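Local coordinates for protein benzoate transport porin BenP (Acinetobacter baumannii AB307-0294, PDB 5DL8) that probably forms an outer-membrane beta-barrel channel of the OprD family that lets small solutes, benzoate perhaps among them, cross the outer membrane, at residues A[72-83]-A[113-124]. Residues are numbered along the deposited sequence; the frame is centred on the assembly and turned at random.
Sequences KPITIGADASVQ and LKYGATLKLGYD
K120 reaches over G77 to D79 and makes the closest polar side-chain contact between antiparallel strands 72-83 and 113-123. Bent at chi3 (-61°), its chain brings NZ to 2.8 Å from D79 OD1, a salt bridge in which OD1 is met on its syn side, with NZ 29° out of the carboxylate plane; K120 CE lies 3.5 Å from A78 N, close over the glycine backbone. NZ also bonds to S60 O, so the ammonium is gripped from two strands. Packing is similarly close at G122, where T75 OG1 sits 3.0 Å from G122 CA and bonds to N19. Paired backbone bonds join the strands from T75-G122 to Q83-K114, where Q83 NE2 lies against K114 CD while Q83 OE1 bonds to L149 N. The opposite face, carrying I74, I76, L121, L119 and Y115, is looser and lies on the surface, consistent with a lipid-facing barrel wall; I74 CG2 meets L121 CD1 at 3.8 Å. Beyond T75-G122 the regular pairing gives way to a water bridging P73 O and D124 N, and to a long K72 NZ-D124 OD1 salt bridge (3.6 Å). Within the barrel, strand 47-65 flanks 72-83, strand 126-130 flanks 113-123, and E132 accepts bonds from S81 and T118.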
loop_
_atom_site.group_PDB
_atom_site.type_symbol
_atom_site.label_atom_id
_atom_site.label_comp_id
_atom_site.label_asym_id
_atom_site.label_seq_id
_atom_site.Cartn_x
_atom_site.Cartn_y
_atom_site.Cartn_z
ATOM N N LYS A 72 -7.324 -16.354 31.624
ATOM C CA LYS A 72 -7.315 -16.204 30.147
ATOM C C LYS A 72 -6.887 -17.470 29.399
ATOM O O LYS A 72 -5.806 -18.022 29.675
ATOM C CB LYS A 72 -6.317 -15.103 29.677
ATOM C CG LYS A 72 -6.236 -13.875 30.524
ATOM C CD LYS A 72 -7.483 -13.054 30.269
ATOM C CE LYS A 72 -7.559 -11.911 31.272
ATOM N NZ LYS A 72 -8.726 -11.096 30.842
ATOM N N PRO A 73 -7.682 -17.883 28.391
ATOM C CA PRO A 73 -7.263 -19.060 27.648
ATOM C C PRO A 73 -6.095 -18.820 26.696
ATOM O O PRO A 73 -5.921 -17.716 26.146
ATOM C CB PRO A 73 -8.535 -19.453 26.870
ATOM C CG PRO A 73 -9.395 -18.230 26.837
ATOM C CD PRO A 73 -9.089 -17.520 28.113
ATOM N N ILE A 74 -5.266 -19.834 26.530
ATOM C CA ILE A 74 -4.386 -19.888 25.349
ATOM C C ILE A 74 -5.278 -20.260 24.184
ATOM O O ILE A 74 -6.171 -21.108 24.346
ATOM C CB ILE A 74 -3.187 -20.875 25.512
ATOM C CG1 ILE A 74 -2.033 -20.168 26.233
ATOM C CG2 ILE A 74 -2.649 -21.359 24.155
ATOM C CD1 ILE A 74 -1.096 -21.107 27.003
ATOM N N THR A 75 -5.051 -19.637 23.025
ATOM C CA THR A 75 -5.964 -19.749 21.836
ATOM C C THR A 75 -5.178 -20.115 20.587
ATOM O O THR A 75 -4.018 -19.768 20.483
ATOM C CB THR A 75 -6.824 -18.477 21.554
ATOM O OG1 THR A 75 -5.961 -17.350 21.322
ATOM C CG2 THR A 75 -7.724 -18.140 22.715
ATOM N N ILE A 76 -5.809 -20.890 19.691
ATOM C CA ILE A 76 -5.226 -21.270 18.381
ATOM C C ILE A 76 -6.189 -20.908 17.231
ATOM O O ILE A 76 -7.415 -20.969 17.385
ATOM C CB ILE A 76 -4.875 -22.779 18.239
ATOM C CG1 ILE A 76 -6.017 -23.660 18.807
ATOM C CG2 ILE A 76 -3.549 -23.089 18.912
ATOM C CD1 ILE A 76 -6.228 -24.980 18.083
ATOM N N GLY A 77 -5.621 -20.517 16.105
ATOM C CA GLY A 77 -6.377 -20.447 14.868
ATOM C C GLY A 77 -5.499 -20.613 13.669
ATOM O O GLY A 77 -4.316 -20.876 13.761
ATOM N N ALA A 78 -6.093 -20.408 12.519
ATOM C CA ALA A 78 -5.392 -20.426 11.246
ATOM C C ALA A 78 -6.091 -19.563 10.195
ATOM O O ALA A 78 -7.344 -19.330 10.256
ATOM C CB ALA A 78 -5.253 -21.846 10.737
ATOM N N ASP A 79 -5.270 -19.077 9.278
ATOM C CA ASP A 79 -5.771 -18.351 8.161
ATOM C C ASP A 79 -5.243 -19.017 6.885
ATOM O O ASP A 79 -4.274 -19.767 6.908
ATOM C CB ASP A 79 -5.261 -16.927 8.120
ATOM C CG ASP A 79 -5.641 -16.055 9.346
ATOM O OD1 ASP A 79 -6.628 -16.204 10.031
ATOM O OD2 ASP A 79 -4.945 -15.087 9.503
ATOM N N ALA A 80 -5.851 -18.662 5.767
ATOM C CA ALA A 80 -5.375 -19.129 4.449
ATOM C C ALA A 80 -5.979 -18.313 3.300
ATOM O O ALA A 80 -7.020 -17.675 3.450
ATOM C CB ALA A 80 -5.683 -20.597 4.296
ATOM N N SER A 81 -5.303 -18.336 2.153
ATOM C CA SER A 81 -5.724 -17.524 1.006
ATOM C C SER A 81 -5.405 -18.236 -0.307
ATOM O O SER A 81 -4.469 -19.041 -0.361
ATOM C CB SER A 81 -5.020 -16.131 1.046
ATOM O OG SER A 81 -3.623 -16.210 0.783
ATOM N N VAL A 82 -6.141 -17.868 -1.372
ATOM C CA VAL A 82 -5.847 -18.278 -2.712
ATOM C C VAL A 82 -6.362 -17.185 -3.626
ATOM O O VAL A 82 -7.429 -16.569 -3.369
ATOM C CB VAL A 82 -6.477 -19.672 -3.003
ATOM C CG1 VAL A 82 -8.017 -19.614 -2.872
ATOM C CG2 VAL A 82 -6.085 -20.181 -4.404
ATOM N N GLN A 83 -5.547 -16.819 -4.615
ATOM C CA GLN A 83 -5.909 -15.772 -5.592
ATOM C C GLN A 83 -5.416 -16.202 -6.950
ATOM O O GLN A 83 -4.297 -16.690 -7.097
ATOM C CB GLN A 83 -5.251 -14.429 -5.248
ATOM C CG GLN A 83 -5.311 -13.889 -3.797
ATOM C CD GLN A 83 -4.434 -12.649 -3.627
ATOM O OE1 GLN A 83 -4.670 -11.552 -4.190
ATOM N NE2 GLN A 83 -3.317 -12.856 -2.913
ATOM N N LEU A 113 -1.178 -17.645 -10.073
ATOM C CA LEU A 113 -1.786 -18.175 -8.903
ATOM C C LEU A 113 -0.941 -17.839 -7.717
ATOM O O LEU A 113 0.286 -18.196 -7.752
ATOM C CB LEU A 113 -1.788 -19.705 -8.975
ATOM C CG LEU A 113 -2.359 -20.439 -7.760
ATOM C CD1 LEU A 113 -3.848 -20.257 -7.599
ATOM C CD2 LEU A 113 -2.046 -21.925 -7.947
ATOM N N LYS A 114 -1.573 -17.233 -6.696
ATOM C CA LYS A 114 -0.956 -17.074 -5.318
ATOM C C LYS A 114 -1.738 -17.949 -4.308
ATOM O O LYS A 114 -2.928 -18.189 -4.516
ATOM C CB LYS A 114 -1.077 -15.665 -4.883
ATOM C CG LYS A 114 -0.357 -14.612 -5.679
ATOM C CD LYS A 114 -0.834 -13.258 -5.232
ATOM C CE LYS A 114 0.068 -12.153 -5.723
ATOM N NZ LYS A 114 1.405 -12.188 -4.984
ATOM N N TYR A 115 -1.075 -18.394 -3.244
ATOM C CA TYR A 115 -1.682 -18.981 -2.099
ATOM C C TYR A 115 -0.752 -18.861 -0.855
ATOM O O TYR A 115 0.457 -18.716 -0.975
ATOM C CB TYR A 115 -2.086 -20.452 -2.307
ATOM C CG TYR A 115 -0.925 -21.363 -2.648
ATOM C CD1 TYR A 115 -0.495 -21.485 -3.952
ATOM C CD2 TYR A 115 -0.264 -22.140 -1.670
ATOM C CE1 TYR A 115 0.584 -22.329 -4.292
ATOM C CE2 TYR A 115 0.802 -22.985 -1.988
ATOM C CZ TYR A 115 1.205 -23.059 -3.320
ATOM O OH TYR A 115 2.204 -23.865 -3.772
ATOM N N GLY A 116 -1.373 -18.976 0.323
ATOM C CA GLY A 116 -0.697 -18.944 1.619
ATOM C C GLY A 116 -1.553 -19.493 2.757
ATOM O O GLY A 116 -2.769 -19.759 2.606
ATOM N N ALA A 117 -0.891 -19.677 3.890
ATOM C CA ALA A 117 -1.548 -20.117 5.122
ATOM C C ALA A 117 -0.812 -19.544 6.277
ATOM O O ALA A 117 0.334 -19.132 6.142
ATOM C CB ALA A 117 -1.611 -21.631 5.213
ATOM N N THR A 118 -1.516 -19.418 7.397
ATOM C CA THR A 118 -0.983 -18.781 8.564
ATOM C C THR A 118 -1.415 -19.562 9.813
ATOM O O THR A 118 -2.645 -19.838 9.979
ATOM C CB THR A 118 -1.506 -17.320 8.678
ATOM O OG1 THR A 118 -1.394 -16.602 7.434
ATOM C CG2 THR A 118 -0.711 -16.543 9.721
ATOM N N LEU A 119 -0.446 -19.875 10.700
ATOM C CA LEU A 119 -0.752 -20.378 12.077
ATOM C C LEU A 119 -0.867 -19.211 13.065
ATOM O O LEU A 119 -0.094 -18.278 12.978
ATOM C CB LEU A 119 0.317 -21.348 12.550
ATOM C CG LEU A 119 0.186 -22.848 12.301
ATOM C CD1 LEU A 119 -0.353 -23.238 10.936
ATOM C CD2 LEU A 119 1.543 -23.527 12.565
ATOM N N LYS A 120 -1.854 -19.250 13.943
ATOM C CA LYS A 120 -2.110 -18.227 14.944
ATOM C C LYS A 120 -2.123 -18.829 16.349
ATOM O O LYS A 120 -2.734 -19.844 16.544
ATOM C CB LYS A 120 -3.488 -17.623 14.757
ATOM C CG LYS A 120 -3.542 -16.738 13.499
ATOM C CD LYS A 120 -4.877 -15.993 13.223
ATOM C CE LYS A 120 -6.096 -16.894 13.010
ATOM N NZ LYS A 120 -7.328 -16.019 12.784
ATOM N N LEU A 121 -1.555 -18.116 17.313
ATOM C CA LEU A 121 -1.510 -18.469 18.750
ATOM C C LEU A 121 -1.788 -17.179 19.574
ATOM O O LEU A 121 -1.079 -16.189 19.431
ATOM C CB LEU A 121 -0.117 -19.112 19.119
ATOM C CG LEU A 121 0.103 -19.710 20.536
ATOM C CD1 LEU A 121 -0.747 -20.950 20.861
ATOM C CD2 LEU A 121 1.614 -19.984 20.854
ATOM N N GLY A 122 -2.824 -17.195 20.413
ATOM C CA GLY A 122 -3.268 -15.971 21.104
ATOM C C GLY A 122 -3.217 -16.155 22.610
ATOM O O GLY A 122 -3.328 -17.294 23.123
ATOM N N TYR A 123 -3.040 -15.046 23.326
ATOM C CA TYR A 123 -3.217 -15.000 24.787
ATOM C C TYR A 123 -3.708 -13.576 25.227
ATOM O O TYR A 123 -3.006 -12.596 24.981
ATOM C CB TYR A 123 -1.905 -15.393 25.552
ATOM C CG TYR A 123 -2.058 -15.264 27.079
ATOM C CD1 TYR A 123 -2.768 -16.240 27.817
ATOM C CD2 TYR A 123 -1.531 -14.152 27.815
ATOM C CE1 TYR A 123 -2.952 -16.109 29.183
ATOM C CE2 TYR A 123 -1.760 -14.029 29.194
ATOM C CZ TYR A 123 -2.464 -15.038 29.843
ATOM O OH TYR A 123 -2.699 -15.012 31.185
ATOM N N ASP A 124 -4.878 -13.483 25.903
ATOM C CA ASP A 124 -5.387 -12.208 26.377
ATOM C C ASP A 124 -5.464 -11.149 25.190
ATOM O O ASP A 124 -6.338 -11.254 24.337
ATOM C CB ASP A 124 -4.522 -11.714 27.567
ATOM C CG ASP A 124 -5.180 -10.565 28.366
ATOM O OD1 ASP A 124 -6.423 -10.390 28.227
ATOM O OD2 ASP A 124 -4.464 -9.871 29.131
HETATM O O HOH W 1 -7.118 -15.236 25.887
#